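Local coordinates for WZI (Escherichia coli, PDB 2YNK), which probably binds capsular polysaccharide as an outer membrane lectin, supporting group 1 capsule assembly at the cell surface, at residues F69-Y74 / N94-A99; G113-G118 / S125-N130; P154-S159 / D274-L279; Y290-G295 / M307-I312; F404-T409 / A436-S441. All coordinates share one frame; numbering follows the deposited sequence.

In the fold
From the N terminus the contacts follow one another in series, none nesting in or crossing another. Contact 1 joins the first two barrel strands, 69-76 and 95-104, and closes the loop between them. Contact 2 closes the next hairpin, 107-116 with 127-138; the two touch because strands 95-104 and 107-116 are neighbours, Leu98 pairing with Gly113. Contact 3 spans 114 residues, bringing an inner loop against strand 268-278. It leans on contact 4, where 287-295 pairs with 306-317, through Phe275 with Gly291 and Tyr156 beside Tyr290. Contact 5 joins the segments flanking the hairpin 408-422 and 425-435. All five reach the same closed antiparallel barrel.

Contact 1: residues F69-Y74 / N94-A99; sequences FRVTGY and NSLGLA. With D12 (dodecane), chain I.
Tyr74 and Ser95 pair at one end of two antiparallel strands, and Ala99 sits opposite Arg70 at the other. Across the pair the Tyr74 side chain touches through CB, 4.2 Å from Ser95 CB; the ring itself goes elsewhere. With CG anti to the backbone N (chi1 176°), the ring leaves along its own strand, and its hydroxyl is hydrogen-bonded to Arg120. The backbone does more here, Ser95 N reaching Tyr74 O at 2.8 Å, while Tyr74 N meets Ser95 O from above the carbonyl plane.

Ala99 points its CB to the same face, 3.9 Å from Arg70 O, and also touches His110 and Gln112 of strand 107-116. Arg70, Thr72 and Tyr74 share that face with Ser95 and Ala99. These are the first two strands of the outer membrane barrel, so this is probably its lumenal side, whereas Val71, Leu96 and Leu98 probably take the lipid-facing surface.

On the face of Val71, Leu96 and Leu98, Leu98 runs beside Val71, CD2 lying 3.4 Å from CG2, and its CB lies 4.2 Å from Phe69 CE1. Leu96 CD1 approaches Val71 CG1 to 4.2 Å. Further along, a dodecane crosses both strands, its C6 lying 3.7 Å from Ser95 O.

Contact 2: residues G113-G118 / S125-N130; sequences GNVEGG and SRFNAN
Asn114 and Asn128 face each other as a hydrogen-bonded antiparallel pair, and both their backbones and their amides meet. Asn114 N gives a 2.7 Å bond to Asn128 O, and Asn128 N returns one of 2.8 Å to Asn114 O. Their side chains cross with the amide planes 42° apart. Asn114 ND2 points at Asn128 OD1, a bond that must be called doubtful because that oxygen sits too close to Asn130 in the model. The other end of the Asn128 amide is turned to Glu116, ND2 making a weak bond of 3.1 Å to OE2.

The next pair, Val115 and Phe127, lies on the other face of the sheet, probably the lipid-facing one. Val115 CG2 is anti to the backbone N, and this branch sits over one face of the Phe127 ring, offset toward the rim, in a CH-pi contact 4.1 Å from the centroid. The two pairs belong to the beta hairpin of strands 107-116 and 127-138, close to where the first turns a corner at Gly117. There Glu116 N bonds only weakly to Arg126 O, and Arg126 CB packs 3.6 Å from Glu116 O.

Further out, other residues hold some of these polar ends. Arg167 forms a salt bridge with Glu116 OE1, which would steady the carboxylate facing Asn128. Gln147 takes Asn130 ND2. Ser125 OG receives Phe127 N at 3.1 Å, an ST turn leading into the strand. A dodecane touches both Glu116 and the exposed Arg126, whose guanidinium has Phe127 CE2 4.1 Å above one face.

Contact 3: residues P154-S159 / D274-L279; sequences PGYEGS and DFKFKL
Tyr156 turns the hydroxyl end of its ring toward Lys276, leaving OH 4.4 Å from NZ, with the nitrogen beyond the ring and raised to one side of its plane. At a flank of the same ring, close to the plane, lies Tyr290 OH, 3.6 Å from Tyr156 CD2. Asn12 and Ala15 of helix 8-19 also pack on this side chain. The other ring of the loop, that of Pro154, is saturated, and it meets the strand by its outer edge: CD lies 3.7 Å from Asp274 CB, CG 3.6 Å from Phe275 O, and CB 4.4 Å from Lys276 CB.

The loop 154-159 follows strand 151-152 and lies inside the barrel, where it packs against the lumenal face of strand 268-278. Asp274 and Lys276, both directed toward it, let their carbons touch Pro154 while their charged ends go elsewhere. Lys276 is extended through every torsion (chi1 -176°), which carries NZ past the proline to salt bridges with Glu313 and with Asp19 of helix 8-19. Asp274 OD2 forms its salt bridge with Arg217.

Glu313 also takes the Tyr156 hydroxyl, through its other oxygen, so one carboxylate holds the ends of Tyr156 and Lys276 near each other. The direct meeting is thus mainly of hydrocarbon, with the polar links made through third residues, and the two acids around Lys276 NZ would be expected to favour its charged form.

Contact 4: residues Y290-G295 / M307-I312; sequences YGQMIG and MFLGGI
Strands 290-295 and 307-312 run antiparallel at 175°, their axes 4.5 Å apart, joined by six backbone hydrogen bonds of which Leu309 N to Gln292 O and Ile294 N to Met307 O are weak.

The Tyr290 side chain swings across to the partner strand. Its CG stands between the backbone N and the carbonyl carbon (chi1 53°), a torsion that starts the ring over Gly311, and one face then lies directly against that residue's bare backbone. Gly311 C is 3.7 Å above the ring, over its centre, and CA makes a CH-pi contact 3.9 Å from the centroid. At the ring's edge is Leu309 CD2, 4.3 Å from Tyr290 CD1, while the hydroxyl is hydrogen-bonded to Glu328.

Along the same face Leu309 crosses Gln292, its CD2 3.8 Å from Gln292 CB. At the end of the extended Gln292, OE1 accepts from Leu160 N and NE2 bonds to Trp152 O, tying the strand to inner loops. Ile294 CG2 and the CE of selenomethionine Met307 approach to 4.2 Å.

Met293 and Phe308 lie side by side on the opposite face. Met293, also selenomethionine, places SE 5.0 Å from the ring centroid, obliquely, as a Met-aromatic contact.

A tyrosine laid over a cross-strand glycine is the aromatic rescue of glycine, and with this torsion on the inner face of an outer membrane barrel it is consistent with the mortise-tenon joint described in such proteins.

Contact 5: residues F404-T409 / A436-S441; sequences FPHADT and ANNSDS
Asp408 reaches from the start of strand 408-422 into the turn at 437-439, where its carboxylate is met by successive backbone N-H groups. At one rim of the barrel, probably the extracellular one, the arrangement joins the start of strand 408-422, with the residues leading into it, to the loop after strand 425-435.

Hydrogen bonds centre on that carboxylate. Asn437 N comes to the syn lone pair of OD1 at 2.7 Å, with an angle of 159° at the hydrogen. Asn438 N approaches OD2 from above the carboxylate plane at 3.1 Å and makes a second, weak hydrogen bond to OD1. Two donors thus fix the rotation of the buried Asp408 group, and they would be expected to stabilise its negative charge. Within the second loop, Ser439 OG accepts from Ser441 N, an ST turn.

The remaining contacts are of flat groups and rings. The His406 ring lies nearly parallel to the Asn438 side-chain amide, the planes 6° apart, and its CD2 edge meets the backbone carbonyl Asn438 O at 3.3 Å. Asp440 stands across it, its carboxylate 87° to the ring and OD2 3.0 Å from His406 NE2. That same oxygen meets Pro405 tip to tip, 3.3 Å from CG, the atom that lies 3.7 Å above the centre of the His406 ring.

Contact 1: residues F69-Y74 / N94-A99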
# COMPACT_ATOMS: atom_id res chain seq x y z
N PHE A 69 -21.50 9.65 3.66
CA PHE A 69 -21.88 8.25 3.78
C PHE A 69 -21.48 7.55 2.49
O PHE A 69 -21.69 8.08 1.40
CB PHE A 69 -23.38 8.14 4.05
CG PHE A 69 -23.88 6.72 4.09
CD1 PHE A 69 -23.32 5.79 4.96
CD2 PHE A 69 -24.93 6.32 3.27
CE1 PHE A 69 -23.78 4.48 5.01
CE2 PHE A 69 -25.40 5.01 3.31
CZ PHE A 69 -24.83 4.09 4.18
N ARG A 70 -20.88 6.37 2.61
CA ARG A 70 -20.33 5.67 1.46
C ARG A 70 -20.58 4.17 1.51
O ARG A 70 -20.20 3.50 2.47
CB ARG A 70 -18.84 5.95 1.35
CG ARG A 70 -18.31 5.72 -0.05
CD ARG A 70 -16.99 6.45 -0.28
NE ARG A 70 -15.85 5.55 -0.37
CZ ARG A 70 -15.36 5.03 -1.50
NH1 ARG A 70 -15.92 5.30 -2.68
NH2 ARG A 70 -14.31 4.23 -1.45
N VAL A 71 -21.23 3.65 0.47
CA VAL A 71 -21.48 2.23 0.37
C VAL A 71 -20.54 1.65 -0.67
O VAL A 71 -20.44 2.17 -1.78
CB VAL A 71 -22.92 1.93 -0.05
CG1 VAL A 71 -23.08 0.44 -0.30
CG2 VAL A 71 -23.90 2.40 1.02
N THR A 72 -19.85 0.57 -0.30
CA THR A 72 -18.93 -0.11 -1.21
C THR A 72 -19.25 -1.60 -1.26
O THR A 72 -19.78 -2.17 -0.30
CB THR A 72 -17.45 0.08 -0.83
OG1 THR A 72 -17.20 -0.52 0.46
CG2 THR A 72 -17.08 1.57 -0.80
N GLY A 73 -18.94 -2.20 -2.40
CA GLY A 73 -19.28 -3.58 -2.68
C GLY A 73 -18.22 -4.22 -3.55
O GLY A 73 -17.60 -3.55 -4.38
N TYR A 74 -18.00 -5.52 -3.32
CA TYR A 74 -17.11 -6.32 -4.14
C TYR A 74 -17.72 -7.70 -4.28
O TYR A 74 -18.26 -8.24 -3.32
CB TYR A 74 -15.75 -6.42 -3.49
CG TYR A 74 -14.75 -7.32 -4.20
CD1 TYR A 74 -14.02 -6.86 -5.28
CD2 TYR A 74 -14.54 -8.64 -3.77
CE1 TYR A 74 -13.10 -7.68 -5.93
CE2 TYR A 74 -13.62 -9.46 -4.41
CZ TYR A 74 -12.91 -8.97 -5.49
OH TYR A 74 -11.99 -9.77 -6.14
N ASN A 94 -16.76 -11.98 -1.58
CA ASN A 94 -17.89 -11.08 -1.64
C ASN A 94 -17.89 -10.21 -0.41
O ASN A 94 -17.73 -10.70 0.70
CB ASN A 94 -19.21 -11.85 -1.71
CG ASN A 94 -19.25 -12.85 -2.85
OD1 ASN A 94 -19.01 -12.52 -4.01
ND2 ASN A 94 -19.55 -14.09 -2.52
N SER A 95 -18.06 -8.91 -0.61
CA SER A 95 -17.93 -7.96 0.49
C SER A 95 -18.96 -6.85 0.34
O SER A 95 -19.43 -6.56 -0.76
CB SER A 95 -16.52 -7.39 0.49
OG SER A 95 -16.05 -7.19 1.82
N LEU A 96 -19.32 -6.24 1.46
CA LEU A 96 -20.18 -5.09 1.44
C LEU A 96 -19.80 -4.17 2.58
O LEU A 96 -19.73 -4.62 3.72
CB LEU A 96 -21.63 -5.52 1.57
CG LEU A 96 -22.66 -4.42 1.38
CD1 LEU A 96 -22.41 -3.67 0.08
CD2 LEU A 96 -24.04 -5.05 1.41
N GLY A 97 -19.54 -2.90 2.27
CA GLY A 97 -19.04 -1.93 3.24
C GLY A 97 -19.95 -0.73 3.36
O GLY A 97 -20.40 -0.19 2.35
N LEU A 98 -20.24 -0.34 4.60
CA LEU A 98 -20.95 0.90 4.90
C LEU A 98 -20.06 1.76 5.79
O LEU A 98 -19.62 1.31 6.84
CB LEU A 98 -22.27 0.62 5.64
CG LEU A 98 -23.31 -0.30 4.98
CD1 LEU A 98 -24.60 -0.28 5.79
CD2 LEU A 98 -23.59 0.10 3.53
N ALA A 99 -19.81 3.00 5.36
CA ALA A 99 -18.95 3.91 6.11
C ALA A 99 -19.60 5.28 6.36
O ALA A 99 -20.17 5.88 5.45
CB ALA A 99 -17.62 4.09 5.40
C1 D12 I . -21.47 -5.38 -8.00
C2 D12 I . -21.13 -5.40 -6.52
C3 D12 I . -22.17 -6.20 -5.73
C4 D12 I . -21.62 -6.72 -4.41
C5 D12 I . -22.59 -7.70 -3.73
C6 D12 I . -21.91 -8.55 -2.66
C7 D12 I . -22.79 -8.74 -1.42
C8 D12 I . -22.26 -9.83 -0.49
C9 D12 I . -22.85 -9.72 0.92
C10 D12 I . -22.21 -10.72 1.89
C11 D12 I . -23.09 -11.95 2.09
C12 D12 I . -24.23 -11.69 3.06

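Contact 2: residues G113-G118 / S125-N130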
# COMPACT_ATOMS: atom_id res chain seq x y z
N GLY A 113 -18.10 -0.34 8.57
CA GLY A 113 -18.57 -1.68 8.85
C GLY A 113 -18.49 -2.50 7.57
O GLY A 113 -18.78 -1.99 6.49
N ASN A 114 -18.07 -3.76 7.69
CA ASN A 114 -18.02 -4.70 6.57
C ASN A 114 -18.69 -6.04 6.93
O ASN A 114 -18.52 -6.55 8.04
CB ASN A 114 -16.58 -4.98 6.16
CG ASN A 114 -15.76 -3.74 5.96
OD1 ASN A 114 -16.04 -2.93 5.08
ND2 ASN A 114 -14.71 -3.60 6.77
N VAL A 115 -19.41 -6.60 5.96
CA VAL A 115 -19.92 -7.95 6.04
C VAL A 115 -19.39 -8.72 4.83
O VAL A 115 -19.27 -8.16 3.74
CB VAL A 115 -21.45 -8.00 6.04
CG1 VAL A 115 -21.98 -7.61 4.68
CG2 VAL A 115 -21.93 -9.39 6.43
N GLU A 116 -19.09 -10.00 5.03
CA GLU A 116 -18.35 -10.79 4.05
C GLU A 116 -18.93 -12.16 3.72
O GLU A 116 -19.65 -12.76 4.52
CB GLU A 116 -16.92 -10.97 4.54
CG GLU A 116 -16.04 -9.76 4.24
CD GLU A 116 -14.78 -9.73 5.09
OE1 GLU A 116 -14.46 -10.79 5.72
OE2 GLU A 116 -14.13 -8.65 5.11
N GLY A 117 -18.59 -12.65 2.53
CA GLY A 117 -19.05 -13.92 2.03
C GLY A 117 -17.92 -14.62 1.30
O GLY A 117 -17.31 -14.04 0.41
N GLY A 118 -17.66 -15.87 1.66
CA GLY A 118 -16.61 -16.66 1.03
C GLY A 118 -15.26 -16.12 1.42
O GLY A 118 -14.54 -15.57 0.59
N SER A 125 -15.27 -13.51 12.51
CA SER A 125 -16.67 -13.26 12.19
C SER A 125 -16.72 -12.70 10.80
O SER A 125 -15.78 -12.04 10.36
CB SER A 125 -17.22 -12.22 13.16
OG SER A 125 -18.48 -11.77 12.74
N ARG A 126 -17.83 -12.91 10.11
CA ARG A 126 -18.00 -12.34 8.78
C ARG A 126 -18.26 -10.83 8.83
O ARG A 126 -18.34 -10.19 7.79
CB ARG A 126 -19.12 -13.05 8.02
CG ARG A 126 -20.53 -12.84 8.56
CD ARG A 126 -21.39 -14.04 8.20
NE ARG A 126 -22.80 -13.87 8.56
CZ ARG A 126 -23.74 -13.40 7.74
NH1 ARG A 126 -23.45 -13.01 6.50
NH2 ARG A 126 -24.98 -13.30 8.19
N PHE A 127 -18.42 -10.29 10.03
CA PHE A 127 -18.57 -8.86 10.25
C PHE A 127 -17.27 -8.30 10.78
O PHE A 127 -16.64 -8.92 11.64
CB PHE A 127 -19.63 -8.60 11.32
CG PHE A 127 -21.03 -8.83 10.86
CD1 PHE A 127 -21.71 -7.84 10.15
CD2 PHE A 127 -21.70 -10.01 11.17
CE1 PHE A 127 -23.02 -8.04 9.75
CE2 PHE A 127 -23.00 -10.22 10.77
CZ PHE A 127 -23.67 -9.23 10.06
N ASN A 128 -16.88 -7.11 10.29
CA ASN A 128 -15.70 -6.44 10.83
C ASN A 128 -15.66 -4.92 10.59
O ASN A 128 -16.44 -4.37 9.81
CB ASN A 128 -14.43 -7.08 10.28
CG ASN A 128 -14.11 -6.63 8.89
OD1 ASN A 128 -13.45 -5.63 8.72
ND2 ASN A 128 -14.58 -7.36 7.89
N ALA A 129 -14.74 -4.26 11.28
CA ALA A 129 -14.61 -2.82 11.21
C ALA A 129 -13.25 -2.41 10.63
O ALA A 129 -12.62 -1.49 11.15
CB ALA A 129 -14.81 -2.22 12.59
N ASN A 130 -12.80 -3.10 9.58
CA ASN A 130 -11.53 -2.80 8.91
C ASN A 130 -11.56 -1.41 8.25
O ASN A 130 -12.56 -1.00 7.64
CB ASN A 130 -11.17 -3.88 7.88
CG ASN A 130 -10.84 -5.26 8.50
OD1 ASN A 130 -10.63 -6.26 7.79
ND2 ASN A 130 -10.79 -5.32 9.83

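Contact 3: residues P154-S159 / D274-L279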
# COMPACT_ATOMS: atom_id res chain seq x y z
N PRO A 154 7.92 2.75 -2.37
CA PRO A 154 7.56 3.26 -3.68
C PRO A 154 7.01 2.22 -4.64
O PRO A 154 6.65 2.56 -5.77
CB PRO A 154 8.89 3.79 -4.21
CG PRO A 154 9.89 2.86 -3.62
CD PRO A 154 9.35 2.38 -2.31
N GLY A 155 6.94 0.97 -4.20
CA GLY A 155 6.49 -0.10 -5.07
C GLY A 155 5.02 -0.00 -5.35
O GLY A 155 4.27 0.57 -4.55
N TYR A 156 4.61 -0.57 -6.49
CA TYR A 156 3.21 -0.64 -6.88
C TYR A 156 2.63 -2.03 -6.64
O TYR A 156 1.43 -2.17 -6.41
CB TYR A 156 3.05 -0.24 -8.35
CG TYR A 156 3.16 1.25 -8.57
CD1 TYR A 156 2.10 2.09 -8.26
CD2 TYR A 156 4.33 1.83 -9.05
CE1 TYR A 156 2.18 3.46 -8.45
CE2 TYR A 156 4.42 3.20 -9.24
CZ TYR A 156 3.34 4.01 -8.95
OH TYR A 156 3.42 5.37 -9.11
N GLU A 157 3.48 -3.04 -6.68
CA GLU A 157 3.03 -4.43 -6.56
C GLU A 157 3.06 -4.93 -5.10
O GLU A 157 2.36 -5.88 -4.75
CB GLU A 157 3.88 -5.33 -7.44
CG GLU A 157 3.08 -6.42 -8.13
CD GLU A 157 2.35 -5.92 -9.35
OE1 GLU A 157 2.94 -5.10 -10.09
OE2 GLU A 157 1.20 -6.33 -9.58
N GLY A 158 3.85 -4.27 -4.27
CA GLY A 158 4.05 -4.68 -2.89
C GLY A 158 4.97 -3.74 -2.13
O GLY A 158 5.72 -2.95 -2.72
N SER A 159 4.87 -3.80 -0.81
CA SER A 159 5.93 -3.33 0.08
C SER A 159 6.61 -4.56 0.68
O SER A 159 5.94 -5.49 1.09
CB SER A 159 5.37 -2.48 1.20
OG SER A 159 6.33 -2.37 2.24
N ASP A 274 14.53 2.54 1.04
CA ASP A 274 13.93 2.66 -0.28
C ASP A 274 14.34 3.97 -0.92
O ASP A 274 14.79 4.89 -0.23
CB ASP A 274 12.40 2.52 -0.23
CG ASP A 274 11.80 2.99 1.10
OD1 ASP A 274 11.97 2.29 2.14
OD2 ASP A 274 11.14 4.05 1.11
N PHE A 275 14.20 4.05 -2.24
CA PHE A 275 14.44 5.30 -2.96
C PHE A 275 13.52 5.40 -4.17
O PHE A 275 13.02 4.39 -4.67
CB PHE A 275 15.91 5.41 -3.42
CG PHE A 275 16.19 4.64 -4.68
CD1 PHE A 275 16.01 5.24 -5.93
CD2 PHE A 275 16.61 3.32 -4.63
CE1 PHE A 275 16.24 4.52 -7.09
CE2 PHE A 275 16.85 2.60 -5.79
CZ PHE A 275 16.67 3.20 -7.02
N LYS A 276 13.30 6.63 -4.63
CA LYS A 276 12.67 6.89 -5.92
C LYS A 276 13.41 8.07 -6.58
O LYS A 276 13.63 9.10 -5.94
CB LYS A 276 11.17 7.19 -5.76
CG LYS A 276 10.44 7.37 -7.10
CD LYS A 276 8.96 7.68 -6.98
CE LYS A 276 8.38 8.08 -8.34
NZ LYS A 276 6.89 8.01 -8.47
N PHE A 277 13.79 7.90 -7.85
CA PHE A 277 14.55 8.91 -8.58
C PHE A 277 13.79 9.40 -9.81
O PHE A 277 13.63 8.66 -10.77
CB PHE A 277 15.91 8.34 -9.00
CG PHE A 277 16.83 9.37 -9.61
CD1 PHE A 277 17.58 10.21 -8.79
CD2 PHE A 277 16.94 9.50 -10.98
CE1 PHE A 277 18.42 11.17 -9.35
CE2 PHE A 277 17.79 10.45 -11.54
CZ PHE A 277 18.53 11.28 -10.72
N LYS A 278 13.34 10.65 -9.78
CA LYS A 278 12.58 11.24 -10.89
C LYS A 278 13.54 11.76 -11.95
O LYS A 278 14.55 12.37 -11.61
CB LYS A 278 11.69 12.38 -10.40
CG LYS A 278 10.57 11.94 -9.46
CD LYS A 278 10.00 13.10 -8.64
CE LYS A 278 9.76 12.68 -7.19
NZ LYS A 278 11.00 12.27 -6.47
N LEU A 279 13.22 11.53 -13.22
CA LEU A 279 14.06 11.99 -14.33
C LEU A 279 13.59 13.32 -14.94
O LEU A 279 14.36 13.99 -15.62
CB LEU A 279 14.16 10.92 -15.43
CG LEU A 279 15.13 9.76 -15.16
CD1 LEU A 279 15.07 8.71 -16.27
CD2 LEU A 279 16.56 10.27 -15.00

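Contact 4: residues Y290-G295 / M307-I312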
# COMPACT_ATOMS: atom_id res chain seq x y z
N TYR A 290 12.71 3.28 -9.08
CA TYR A 290 12.66 3.13 -7.64
C TYR A 290 13.17 1.76 -7.19
O TYR A 290 13.23 0.81 -7.97
CB TYR A 290 11.23 3.35 -7.16
CG TYR A 290 10.20 2.49 -7.87
CD1 TYR A 290 9.96 1.18 -7.47
CD2 TYR A 290 9.45 3.00 -8.93
CE1 TYR A 290 9.02 0.39 -8.11
CE2 TYR A 290 8.51 2.22 -9.58
CZ TYR A 290 8.29 0.91 -9.16
OH TYR A 290 7.36 0.12 -9.78
N GLY A 291 13.53 1.67 -5.91
CA GLY A 291 14.04 0.44 -5.31
C GLY A 291 13.82 0.37 -3.81
O GLY A 291 13.68 1.40 -3.14
N GLN A 292 13.78 -0.84 -3.28
CA GLN A 292 13.59 -1.05 -1.85
C GLN A 292 14.36 -2.28 -1.41
O GLN A 292 14.34 -3.32 -2.09
CB GLN A 292 12.10 -1.22 -1.53
CG GLN A 292 11.78 -1.45 -0.06
CD GLN A 292 10.28 -1.46 0.22
OE1 GLN A 292 9.54 -2.25 -0.36
NE2 GLN A 292 9.84 -0.58 1.12
N MSE A 293 15.05 -2.17 -0.27
CA MSE A 293 15.85 -3.27 0.24
C MSE A 293 15.59 -3.44 1.71
O MSE A 293 16.12 -2.69 2.52
CB MSE A 293 17.33 -3.00 -0.01
CG MSE A 293 18.21 -4.18 0.40
SE MSE A 293 20.10 -3.62 0.48
CE MSE A 293 20.97 -5.38 0.48
N ILE A 294 14.77 -4.43 2.06
CA ILE A 294 14.50 -4.73 3.46
C ILE A 294 15.22 -6.00 3.86
O ILE A 294 15.22 -6.97 3.10
CB ILE A 294 13.01 -4.94 3.72
CG1 ILE A 294 12.24 -3.68 3.33
CG2 ILE A 294 12.78 -5.26 5.19
CD1 ILE A 294 12.52 -2.49 4.22
N GLY A 295 15.82 -6.00 5.05
CA GLY A 295 16.58 -7.14 5.56
C GLY A 295 15.97 -7.72 6.82
O GLY A 295 15.27 -7.02 7.55
N MSE A 307 15.88 -8.88 1.32
CA MSE A 307 14.91 -9.02 0.23
C MSE A 307 15.02 -7.79 -0.63
O MSE A 307 15.29 -6.71 -0.12
CB MSE A 307 13.51 -9.16 0.80
CG MSE A 307 13.43 -10.43 1.63
SE MSE A 307 11.70 -10.51 2.55
CE MSE A 307 12.04 -9.15 3.94
N PHE A 308 14.79 -7.96 -1.92
CA PHE A 308 14.99 -6.89 -2.88
C PHE A 308 13.75 -6.57 -3.70
O PHE A 308 12.88 -7.43 -3.93
CB PHE A 308 16.13 -7.24 -3.82
CG PHE A 308 17.46 -7.29 -3.14
CD1 PHE A 308 17.90 -8.47 -2.55
CD2 PHE A 308 18.26 -6.16 -3.10
CE1 PHE A 308 19.14 -8.51 -1.92
CE2 PHE A 308 19.50 -6.20 -2.47
CZ PHE A 308 19.94 -7.38 -1.88
N LEU A 309 13.68 -5.32 -4.13
CA LEU A 309 12.61 -4.83 -4.97
C LEU A 309 13.11 -3.64 -5.79
O LEU A 309 13.79 -2.77 -5.26
CB LEU A 309 11.43 -4.42 -4.11
CG LEU A 309 10.27 -3.67 -4.76
CD1 LEU A 309 9.00 -3.94 -3.95
CD2 LEU A 309 10.55 -2.17 -4.91
N GLY A 310 12.77 -3.63 -7.07
CA GLY A 310 13.14 -2.55 -7.96
C GLY A 310 12.09 -2.39 -9.04
O GLY A 310 11.36 -3.33 -9.36
N GLY A 311 12.02 -1.19 -9.61
CA GLY A 311 11.09 -0.91 -10.70
C GLY A 311 11.33 0.40 -11.44
O GLY A 311 12.13 1.25 -11.04
N ILE A 312 10.62 0.54 -12.55
CA ILE A 312 10.72 1.72 -13.39
C ILE A 312 9.30 2.09 -13.79
O ILE A 312 8.50 1.20 -14.10
CB ILE A 312 11.61 1.43 -14.62
CG1 ILE A 312 11.81 2.68 -15.47
CG2 ILE A 312 11.02 0.31 -15.47
CD1 ILE A 312 12.63 2.42 -16.72

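Contact 5: residues F404-T409 / A436-S441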
# COMPACT_ATOMS: atom_id res chain seq x y z
N PHE A 404 -0.27 -18.09 -0.55
CA PHE A 404 0.28 -18.97 -1.57
C PHE A 404 0.83 -20.22 -0.92
O PHE A 404 2.03 -20.35 -0.73
CB PHE A 404 1.28 -18.21 -2.41
CG PHE A 404 0.64 -17.13 -3.21
CD1 PHE A 404 0.09 -17.43 -4.45
CD2 PHE A 404 0.48 -15.85 -2.69
CE1 PHE A 404 -0.54 -16.44 -5.19
CE2 PHE A 404 -0.16 -14.86 -3.41
CZ PHE A 404 -0.67 -15.16 -4.67
N PRO A 405 -0.07 -21.15 -0.56
CA PRO A 405 0.28 -22.34 0.22
C PRO A 405 1.31 -23.25 -0.44
O PRO A 405 2.10 -23.86 0.26
CB PRO A 405 -1.06 -23.07 0.38
CG PRO A 405 -1.91 -22.55 -0.73
CD PRO A 405 -1.50 -21.12 -0.88
N HIS A 406 1.31 -23.30 -1.77
CA HIS A 406 2.08 -24.29 -2.51
C HIS A 406 3.15 -23.69 -3.38
O HIS A 406 3.03 -22.54 -3.84
CB HIS A 406 1.14 -25.11 -3.39
CG HIS A 406 -0.10 -25.57 -2.66
ND1 HIS A 406 -0.05 -26.15 -1.44
CD2 HIS A 406 -1.45 -25.51 -3.01
CE1 HIS A 406 -1.30 -26.45 -1.04
NE2 HIS A 406 -2.15 -26.06 -2.00
N ALA A 407 4.20 -24.47 -3.61
CA ALA A 407 5.22 -24.11 -4.59
C ALA A 407 4.58 -24.11 -5.97
O ALA A 407 4.06 -25.14 -6.43
CB ALA A 407 6.39 -25.06 -4.53
N ASP A 408 4.59 -22.95 -6.62
CA ASP A 408 3.95 -22.79 -7.91
C ASP A 408 4.70 -21.76 -8.76
O ASP A 408 5.40 -20.91 -8.23
CB ASP A 408 2.51 -22.36 -7.69
CG ASP A 408 1.57 -22.84 -8.78
OD1 ASP A 408 2.06 -23.18 -9.88
OD2 ASP A 408 0.34 -22.88 -8.53
N THR A 409 4.57 -21.87 -10.08
CA THR A 409 5.01 -20.82 -11.01
C THR A 409 3.77 -20.24 -11.67
O THR A 409 3.01 -20.96 -12.31
CB THR A 409 5.96 -21.34 -12.09
OG1 THR A 409 7.18 -21.80 -11.49
CG2 THR A 409 6.30 -20.23 -13.10
N ALA A 436 -1.00 -21.96 -14.04
CA ALA A 436 -0.43 -22.42 -12.77
C ALA A 436 -0.17 -23.93 -12.79
O ALA A 436 -0.66 -24.63 -13.68
CB ALA A 436 -1.36 -22.06 -11.63
N ASN A 437 0.59 -24.41 -11.82
CA ASN A 437 0.87 -25.85 -11.69
C ASN A 437 0.14 -26.52 -10.51
O ASN A 437 -0.16 -27.70 -10.58
CB ASN A 437 2.38 -26.10 -11.59
CG ASN A 437 3.15 -25.56 -12.79
OD1 ASN A 437 4.18 -24.90 -12.64
ND2 ASN A 437 2.65 -25.84 -14.00
N ASN A 438 -0.15 -25.76 -9.45
CA ASN A 438 -0.93 -26.27 -8.33
C ASN A 438 -1.58 -25.16 -7.52
O ASN A 438 -1.37 -25.06 -6.32
CB ASN A 438 -0.05 -27.14 -7.42
CG ASN A 438 -0.83 -27.82 -6.29
OD1 ASN A 438 -2.07 -27.84 -6.27
ND2 ASN A 438 -0.09 -28.38 -5.34
N SER A 439 -2.37 -24.32 -8.18
CA SER A 439 -3.11 -23.25 -7.52
C SER A 439 -4.39 -23.77 -6.85
O SER A 439 -4.88 -24.84 -7.18
CB SER A 439 -3.48 -22.16 -8.53
OG SER A 439 -4.25 -21.13 -7.94
N ASP A 440 -4.92 -23.00 -5.90
CA ASP A 440 -6.19 -23.32 -5.24
C ASP A 440 -7.31 -22.37 -5.71
O ASP A 440 -8.30 -22.15 -5.00
CB ASP A 440 -6.02 -23.25 -3.71
CG ASP A 440 -5.15 -24.36 -3.16
OD1 ASP A 440 -5.15 -25.48 -3.72
OD2 ASP A 440 -4.45 -24.12 -2.15
N SER A 441 -7.16 -21.84 -6.92
CA SER A 441 -8.16 -20.95 -7.47
C SER A 441 -8.30 -21.15 -8.97
O SER A 441 -7.35 -21.54 -9.64
CB SER A 441 -7.80 -19.49 -7.16
OG SER A 441 -6.48 -19.18 -7.60